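Side-chain contact in trichothecene 3-O-acetyltransferase (PDB 2RKV), which catalyses transfer of the acetyl group of acetyl coenzyme A to the 3-hydroxyl of trichothecene mycotoxins such as T-2 toxin: residues K250-S255 and T330-R335. Sequence-based numbering, arbitrary orientation.
Sequences KTLDAS and TASRLR. With COA (coenzyme A), chain B.
Ser-332 packs against the side chains of Leu-252 and Asp-253, with Ser-332 OG 3.5 Å from the CD2 methyl of Leu-252 and Ser-332 CB 3.7 Å from the carboxylate carbon CG of Asp-253. In this BAHD-superfamily acyltransferase the contact is a loop-on-helix junction: residues 250-255 belong to the loop joining helices 238-249 and 261-277, and residues 330-335 form the last turns of helix 327-335. One hydrogen bond crosses it, from Asp-253 N to Ser-332 OG at 3.1 Å, and an N-H...O angle of 162° makes it nearly straight. The hydroxyl is set beside its own backbone N, anti to the carbonyl carbon (chi1 -68°), and this rotation also lets it bond to Gly-328 O one turn back. The buried OG therefore has two polar partners, one in the helix and one in the loop. Nearby, Thr-251 OG1 bonds to Gly-328 N, a second polar tie between this loop and the same helix. Asp-253 brings its carboxylate alongside the serine methylene, and its OD2 is 6.7 Å from Arg-333 NE, too far for a salt bridge; that NE pairs with Glu-325.

Arg-335, three residues after Ser-332, points instead to coenzyme A, its chain bent at chi2 and chi3 and its NE salt-bridged to Asp-263. The Arg-335 guanidinium meets the coenzyme A pyrophosphate by its edge, with P1A in its plane: O2A accepts from both NH2, at 3.1 Å, and NH1, at 3.3 Å, while NH1 also makes a weak 2.8 Å bond to O5A, bent to 123°.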
# COMPACT_ATOMS: atom_id res chain seq x y z
N LYS A 250 -16.47 -20.46 -11.75
CA LYS A 250 -17.68 -21.24 -12.02
C LYS A 250 -18.96 -20.42 -12.01
O LYS A 250 -20.00 -20.90 -12.49
CB LYS A 250 -17.82 -22.36 -11.01
CG LYS A 250 -16.94 -23.55 -11.26
CD LYS A 250 -17.11 -24.51 -10.11
CE LYS A 250 -16.40 -25.81 -10.36
NZ LYS A 250 -16.28 -26.58 -9.08
N THR A 251 -18.90 -19.20 -11.47
CA THR A 251 -20.12 -18.42 -11.26
C THR A 251 -20.07 -16.99 -11.83
O THR A 251 -20.70 -16.08 -11.30
CB THR A 251 -20.52 -18.38 -9.75
OG1 THR A 251 -19.38 -17.99 -8.96
CG2 THR A 251 -21.02 -19.76 -9.29
N LEU A 252 -19.33 -16.81 -12.92
CA LEU A 252 -19.14 -15.49 -13.50
C LEU A 252 -20.37 -14.95 -14.20
O LEU A 252 -21.17 -15.73 -14.75
CB LEU A 252 -17.96 -15.50 -14.47
CG LEU A 252 -16.61 -15.79 -13.82
CD1 LEU A 252 -15.52 -15.72 -14.86
CD2 LEU A 252 -16.34 -14.79 -12.69
N ASP A 253 -20.52 -13.63 -14.20
CA ASP A 253 -21.51 -12.94 -15.03
C ASP A 253 -21.24 -13.23 -16.51
O ASP A 253 -20.09 -13.49 -16.90
CB ASP A 253 -21.43 -11.43 -14.82
CG ASP A 253 -22.07 -10.98 -13.51
OD1 ASP A 253 -22.53 -11.82 -12.71
OD2 ASP A 253 -22.10 -9.75 -13.30
N ALA A 254 -22.29 -13.17 -17.32
CA ALA A 254 -22.19 -13.40 -18.77
C ALA A 254 -21.22 -12.43 -19.45
O ALA A 254 -20.58 -12.77 -20.45
CB ALA A 254 -23.57 -13.31 -19.42
N SER A 255 -21.10 -11.22 -18.90
CA SER A 255 -20.26 -10.18 -19.48
C SER A 255 -18.77 -10.35 -19.16
O SER A 255 -17.93 -9.64 -19.70
CB SER A 255 -20.74 -8.80 -18.99
OG SER A 255 -20.36 -8.61 -17.64
N THR A 330 -19.73 -11.39 -7.48
CA THR A 330 -19.01 -10.32 -6.79
C THR A 330 -17.67 -10.04 -7.48
O THR A 330 -17.29 -8.87 -7.68
CB THR A 330 -18.80 -10.65 -5.31
OG1 THR A 330 -20.06 -11.03 -4.72
CG2 THR A 330 -18.26 -9.43 -4.58
N ALA A 331 -16.97 -11.10 -7.87
CA ALA A 331 -15.68 -10.95 -8.55
C ALA A 331 -15.85 -10.26 -9.90
O ALA A 331 -15.02 -9.45 -10.30
CB ALA A 331 -14.99 -12.31 -8.72
N SER A 332 -16.96 -10.57 -10.58
CA SER A 332 -17.31 -9.91 -11.84
C SER A 332 -17.45 -8.39 -11.69
O SER A 332 -17.02 -7.64 -12.57
CB SER A 332 -18.57 -10.53 -12.44
OG SER A 332 -18.32 -11.86 -12.85
N ARG A 333 -18.05 -7.94 -10.58
CA ARG A 333 -18.14 -6.50 -10.30
C ARG A 333 -16.76 -5.86 -10.33
O ARG A 333 -16.57 -4.80 -10.91
CB ARG A 333 -18.75 -6.22 -8.93
CG ARG A 333 -20.19 -6.67 -8.76
CD ARG A 333 -20.64 -6.54 -7.32
NE ARG A 333 -21.99 -7.08 -7.13
CZ ARG A 333 -23.11 -6.37 -7.30
NH1 ARG A 333 -23.08 -5.10 -7.68
NH2 ARG A 333 -24.29 -6.96 -7.10
N LEU A 334 -15.80 -6.52 -9.68
CA LEU A 334 -14.45 -5.96 -9.58
C LEU A 334 -13.76 -5.93 -10.93
O LEU A 334 -13.25 -4.89 -11.35
CB LEU A 334 -13.63 -6.72 -8.54
CG LEU A 334 -14.24 -6.77 -7.13
CD1 LEU A 334 -13.34 -7.52 -6.16
CD2 LEU A 334 -14.58 -5.38 -6.59
N ARG A 335 -13.75 -7.06 -11.62
CA ARG A 335 -13.07 -7.18 -12.92
C ARG A 335 -13.66 -6.23 -13.98
O ARG A 335 -12.92 -5.73 -14.83
CB ARG A 335 -13.08 -8.65 -13.38
CG ARG A 335 -12.48 -8.96 -14.75
CD ARG A 335 -11.03 -8.51 -14.91
NE ARG A 335 -10.17 -8.85 -13.78
CZ ARG A 335 -8.85 -8.70 -13.79
NH1 ARG A 335 -8.13 -9.00 -12.71
NH2 ARG A 335 -8.24 -8.26 -14.88
N1A COA B . -7.81 -15.96 -19.65
C2A COA B . -7.87 -16.26 -18.30
N3A COA B . -7.24 -15.44 -17.38
C4A COA B . -6.57 -14.35 -17.82
C5A COA B . -6.50 -14.03 -19.18
C6A COA B . -7.13 -14.85 -20.11
N6A COA B . -6.85 -14.72 -21.41
N7A COA B . -5.77 -12.89 -19.31
C8A COA B . -5.38 -12.49 -18.08
N9A COA B . -5.86 -13.38 -17.15
C1B COA B . -5.64 -13.36 -15.70
C2B COA B . -4.21 -13.75 -15.40
O2B COA B . -4.05 -15.14 -15.45
C3B COA B . -4.05 -13.19 -14.01
O3B COA B . -4.75 -13.98 -13.11
P3B COA B . -4.00 -14.86 -12.02
O7A COA B . -3.13 -13.93 -11.20
O8A COA B . -3.19 -15.87 -12.78
O9A COA B . -5.05 -15.54 -11.18
C4B COA B . -4.86 -11.93 -14.06
O4B COA B . -5.78 -12.06 -15.15
C5B COA B . -3.98 -10.72 -14.23
O5B COA B . -4.89 -9.69 -14.01
P1A COA B . -4.39 -8.23 -13.62
O1A COA B . -3.18 -7.83 -14.46
O2A COA B . -5.56 -7.28 -13.74
O3A COA B . -3.78 -8.34 -12.15
P2A COA B . -4.50 -8.90 -10.84
O4A COA B . -3.56 -9.89 -10.18
O5A COA B . -5.90 -9.38 -11.08
O6A COA B . -4.58 -7.59 -9.93
CBP COA B . -5.00 -5.29 -9.49
CCP COA B . -5.49 -6.54 -10.22
CDP COA B . -4.96 -5.57 -7.98
CEP COA B . -5.99 -4.15 -9.72
CAP COA B . -3.60 -4.96 -10.04
OAP COA B . -3.65 -4.70 -11.42
C9P COA B . -3.01 -3.77 -9.37
O9P COA B . -3.26 -2.50 -9.91
N8P COA B . -2.27 -4.02 -8.30
C7P COA B . -1.65 -2.97 -7.51
C6P COA B . -2.69 -2.31 -6.61
C5P COA B . -1.95 -1.28 -5.82
O5P COA B . -1.18 -0.48 -6.40
N4P COA B . -2.15 -1.29 -4.51